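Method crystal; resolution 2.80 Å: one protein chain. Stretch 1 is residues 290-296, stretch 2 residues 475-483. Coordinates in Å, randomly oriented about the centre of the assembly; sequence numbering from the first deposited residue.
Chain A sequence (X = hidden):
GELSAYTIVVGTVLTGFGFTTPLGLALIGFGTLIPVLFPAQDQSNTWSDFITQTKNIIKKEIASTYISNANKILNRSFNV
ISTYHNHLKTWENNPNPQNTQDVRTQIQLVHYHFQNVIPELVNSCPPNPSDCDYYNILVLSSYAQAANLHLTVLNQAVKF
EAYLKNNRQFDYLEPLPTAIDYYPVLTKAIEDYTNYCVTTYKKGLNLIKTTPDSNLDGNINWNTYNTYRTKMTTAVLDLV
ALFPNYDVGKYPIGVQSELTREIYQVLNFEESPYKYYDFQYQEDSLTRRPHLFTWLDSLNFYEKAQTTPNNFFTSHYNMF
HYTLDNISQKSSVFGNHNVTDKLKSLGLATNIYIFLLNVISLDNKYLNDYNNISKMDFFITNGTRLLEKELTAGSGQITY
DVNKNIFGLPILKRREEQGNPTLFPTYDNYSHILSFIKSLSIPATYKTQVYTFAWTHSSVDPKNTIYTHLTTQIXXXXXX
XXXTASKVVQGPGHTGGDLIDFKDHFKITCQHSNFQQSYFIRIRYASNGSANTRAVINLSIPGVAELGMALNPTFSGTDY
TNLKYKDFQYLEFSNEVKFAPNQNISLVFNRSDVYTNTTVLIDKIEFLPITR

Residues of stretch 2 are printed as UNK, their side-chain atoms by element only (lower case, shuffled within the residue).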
# COMPACT_ATOMS: atom_id res chain seq x y z
N PRO A 290 6.83 7.52 -10.58
CA PRO A 290 5.76 8.13 -9.77
C PRO A 290 4.74 8.80 -10.68
O PRO A 290 5.10 9.55 -11.58
CB PRO A 290 6.51 9.13 -8.91
CG PRO A 290 7.84 8.47 -8.71
CD PRO A 290 8.16 7.92 -10.09
N HIS A 291 3.47 8.52 -10.45
CA HIS A 291 2.41 9.10 -11.26
C HIS A 291 1.14 9.29 -10.44
O HIS A 291 1.09 8.91 -9.27
CB HIS A 291 2.09 8.17 -12.44
CG HIS A 291 1.60 6.81 -12.03
ND1 HIS A 291 2.37 5.68 -12.15
CD2 HIS A 291 0.42 6.41 -11.50
CE1 HIS A 291 1.69 4.63 -11.72
NE2 HIS A 291 0.50 5.05 -11.32
N LEU A 292 0.13 9.89 -11.07
CA LEU A 292 -1.18 10.09 -10.43
C LEU A 292 -1.87 8.74 -10.57
O LEU A 292 -1.76 8.09 -11.60
CB LEU A 292 -2.00 11.15 -11.18
CG LEU A 292 -1.48 12.59 -11.22
CD1 LEU A 292 -2.43 13.44 -12.07
CD2 LEU A 292 -1.37 13.13 -9.79
N PHE A 293 -2.58 8.32 -9.53
CA PHE A 293 -3.25 7.02 -9.57
C PHE A 293 -3.99 6.79 -10.90
O PHE A 293 -4.69 7.68 -11.39
CB PHE A 293 -4.24 6.91 -8.41
CG PHE A 293 -4.72 5.52 -8.17
CD1 PHE A 293 -3.99 4.65 -7.38
CD2 PHE A 293 -5.89 5.07 -8.76
CE1 PHE A 293 -4.42 3.34 -7.19
CE2 PHE A 293 -6.33 3.76 -8.57
CZ PHE A 293 -5.59 2.90 -7.79
N THR A 294 -3.83 5.61 -11.49
CA THR A 294 -4.52 5.31 -12.75
C THR A 294 -5.38 4.04 -12.66
O THR A 294 -5.08 3.12 -11.90
CB THR A 294 -3.54 5.12 -13.96
OG1 THR A 294 -2.73 3.96 -13.75
CG2 THR A 294 -2.66 6.33 -14.14
N TRP A 295 -6.45 4.01 -13.45
CA TRP A 295 -7.33 2.86 -13.50
C TRP A 295 -7.19 2.19 -14.88
O TRP A 295 -7.15 2.86 -15.91
CB TRP A 295 -8.78 3.29 -13.27
CG TRP A 295 -8.96 4.00 -11.99
CD1 TRP A 295 -8.88 5.35 -11.78
CD2 TRP A 295 -9.25 3.42 -10.72
NE1 TRP A 295 -9.12 5.64 -10.45
CE2 TRP A 295 -9.35 4.47 -9.79
CE3 TRP A 295 -9.44 2.11 -10.29
CZ2 TRP A 295 -9.63 4.25 -8.44
CZ3 TRP A 295 -9.72 1.89 -8.95
CH2 TRP A 295 -9.82 2.95 -8.04
N LEU A 296 -7.10 0.87 -14.88
CA LEU A 296 -6.91 0.13 -16.12
C LEU A 296 -8.17 -0.00 -16.96
O LEU A 296 -9.06 -0.76 -16.60
CB LEU A 296 -6.39 -1.27 -15.78
CG LEU A 296 -5.96 -2.15 -16.96
CD1 LEU A 296 -4.83 -1.45 -17.73
CD2 LEU A 296 -5.51 -3.51 -16.43
N UNK A 475 -5.85 10.97 -0.88
CA UNK A 475 -4.46 11.15 -1.30
C UNK A 475 -4.39 12.13 -2.47
O UNK A 475 -5.24 12.10 -3.35
c UNK A 475 -4.85 8.88 -0.82
c UNK A 475 -6.20 9.53 -0.83
c UNK A 475 -4.05 9.74 -1.72
N UNK A 476 -3.38 12.99 -2.47
CA UNK A 476 -3.23 13.98 -3.54
C UNK A 476 -2.99 13.33 -4.91
O UNK A 476 -3.26 13.93 -5.95
c UNK A 476 -2.10 14.93 -3.21
N UNK A 477 -2.49 12.11 -4.93
CA UNK A 477 -2.25 11.44 -6.20
C UNK A 477 -3.54 10.92 -6.82
O UNK A 477 -3.51 10.41 -7.95
c UNK A 477 -1.69 9.32 -4.94
c UNK A 477 0.15 10.80 -5.78
c UNK A 477 -1.25 10.26 -6.06
N UNK A 478 -4.67 11.06 -6.12
CA UNK A 478 -5.96 10.62 -6.66
C UNK A 478 -6.53 11.70 -7.56
O UNK A 478 -7.68 11.64 -7.97
n UNK A 478 -9.17 7.55 -5.11
c UNK A 478 -6.65 9.08 -4.71
c UNK A 478 -6.72 7.80 -5.53
c UNK A 478 -8.10 7.58 -6.14
c UNK A 478 -6.96 10.31 -5.54
N UNK A 479 -5.71 12.70 -7.85
CA UNK A 479 -6.10 13.81 -8.71
C UNK A 479 -6.02 13.38 -10.17
O UNK A 479 -5.44 12.33 -10.46
c UNK A 479 -5.18 15.00 -8.48
N UNK A 480 -6.61 14.17 -11.07
CA UNK A 480 -6.59 13.84 -12.49
C UNK A 480 -5.95 14.91 -13.38
O UNK A 480 -5.98 14.79 -14.61
c UNK A 480 -9.01 14.60 -12.59
n UNK A 480 -10.27 14.20 -12.40
c UNK A 480 -8.00 13.53 -12.97
o UNK A 480 -8.67 15.78 -12.49
N UNK A 481 -5.38 15.94 -12.77
CA UNK A 481 -4.74 17.01 -13.53
C UNK A 481 -3.51 17.54 -12.78
O UNK A 481 -3.59 17.91 -11.61
o UNK A 481 -5.07 19.20 -14.49
c UNK A 481 -5.72 18.15 -13.79
N UNK A 482 -2.38 17.59 -13.47
CA UNK A 482 -1.15 18.04 -12.86
C UNK A 482 -0.42 19.10 -13.68
O UNK A 482 -0.06 18.86 -14.83
c UNK A 482 -0.24 16.84 -12.65
c UNK A 482 1.13 17.06 -12.03
c UNK A 482 0.99 17.36 -10.54
c UNK A 482 1.97 15.80 -12.26
N UNK A 483 -0.19 20.26 -13.08
CA UNK A 483 0.51 21.32 -13.79
C UNK A 483 1.88 20.90 -14.31
O UNK A 483 2.45 19.90 -13.85
O HOH W 1 -6.09 9.87 -10.37

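Position 475 has three side-chain carbons, and they close a ring onto the backbone N. The ring lies out of reach of stretch 1. A five-membered ring through the backbone nitrogen is proline, so this is Pro-475. Its O accepts a hydrogen bond from the N of position 478, at 3.0 Å, as the chain enters a short 3-10 segment.

Position 476 has one side-chain carbon and nothing beyond it. That carbon points sideways and touches nothing on stretch 1. A lone CB is alanine: Ala-476. Its backbone O comes within 4.4 Å of Leu-292 CD2.

Position 477 has three side-chain carbons: one bonded to CA, which carries the other two. One of the two outer carbons lies 4.1 Å from His-291 O. The fork at the first carbon, with no other element, marks valine. In Val-477 the chi1 rotamer is m, and the carbon near His-291 is CG1. The backbone does more here. Val-477 O accepts a hydrogen bond from Phe-293 N at 2.8 Å, and the same O lies 3.4 Å from Leu-292 CA.

Position 478 has four carbons in a row ending in a nitrogen. The third carbon reaches 3.9 Å from Phe-293 CB, and the fourth reaches 4.3 Å from Trp-295 CZ2. An unbranched chain of this length with a terminal amine is lysine, Lys-478. Its CA-to-CB bond points away from stretch 1, but all four chi angles are m, and the chain curls so that its end comes nearer. CD lies oblique to the Phe-293 ring, and CE oblique to the Trp-295 ring. NZ is 6.0 Å from the centroid of the Phe-293 ring, at most a weak cation-pi attraction, and is hydrogen-bonded elsewhere in the structure.

Position 479 again has a single side-chain carbon, 4.4 Å from Leu-292 CD2. It is alanine, Ala-479. Its N makes a weak hydrogen bond to Ala-476 O at 3.3 Å. Its own O lies 3.6 Å from Leu-292 CD1.

Position 480 has two side-chain carbons, the second carrying one oxygen and one nitrogen. Its CA-to-CB bond points away. This short amide is asparagine. The side chain of Asn-480 is hydrogen-bonded elsewhere in the structure; its backbone C lies 4.0 Å from Leu-292 CD1.

Position 481 has one carbon followed by one oxygen, a small hydroxyl side chain. Its CA-to-CB bond points away. It is serine, Ser-481, whose backbone N is 3.9 Å from Leu-292 CD1.

Position 482 has four carbons, forked at the second. Its CA-to-CB bond points toward stretch 1, and its CB packs 4.1 Å from Leu-292 CD1. It is leucine, Leu-482.

Position 483 has no side-chain atoms. It is glycine, Gly-483, and makes no contact with stretch 1.

The contact joins one direct backbone hydrogen bond to apolar packing. The bond from Phe-293 N to Val-477 O links the two stretches, 183 or more residues apart in sequence, at one backbone point. Water 1 adds a bridge, donating to Phe-293 O at 2.8 Å and to Ala-479 O at 2.5 Å. Leu-292 lies against the backbone and side chains after the 3-10 segment, while the carbons of Lys-478 pack near Phe-293 and Trp-295.

Stretch 2 475-483: PAVKANSLG
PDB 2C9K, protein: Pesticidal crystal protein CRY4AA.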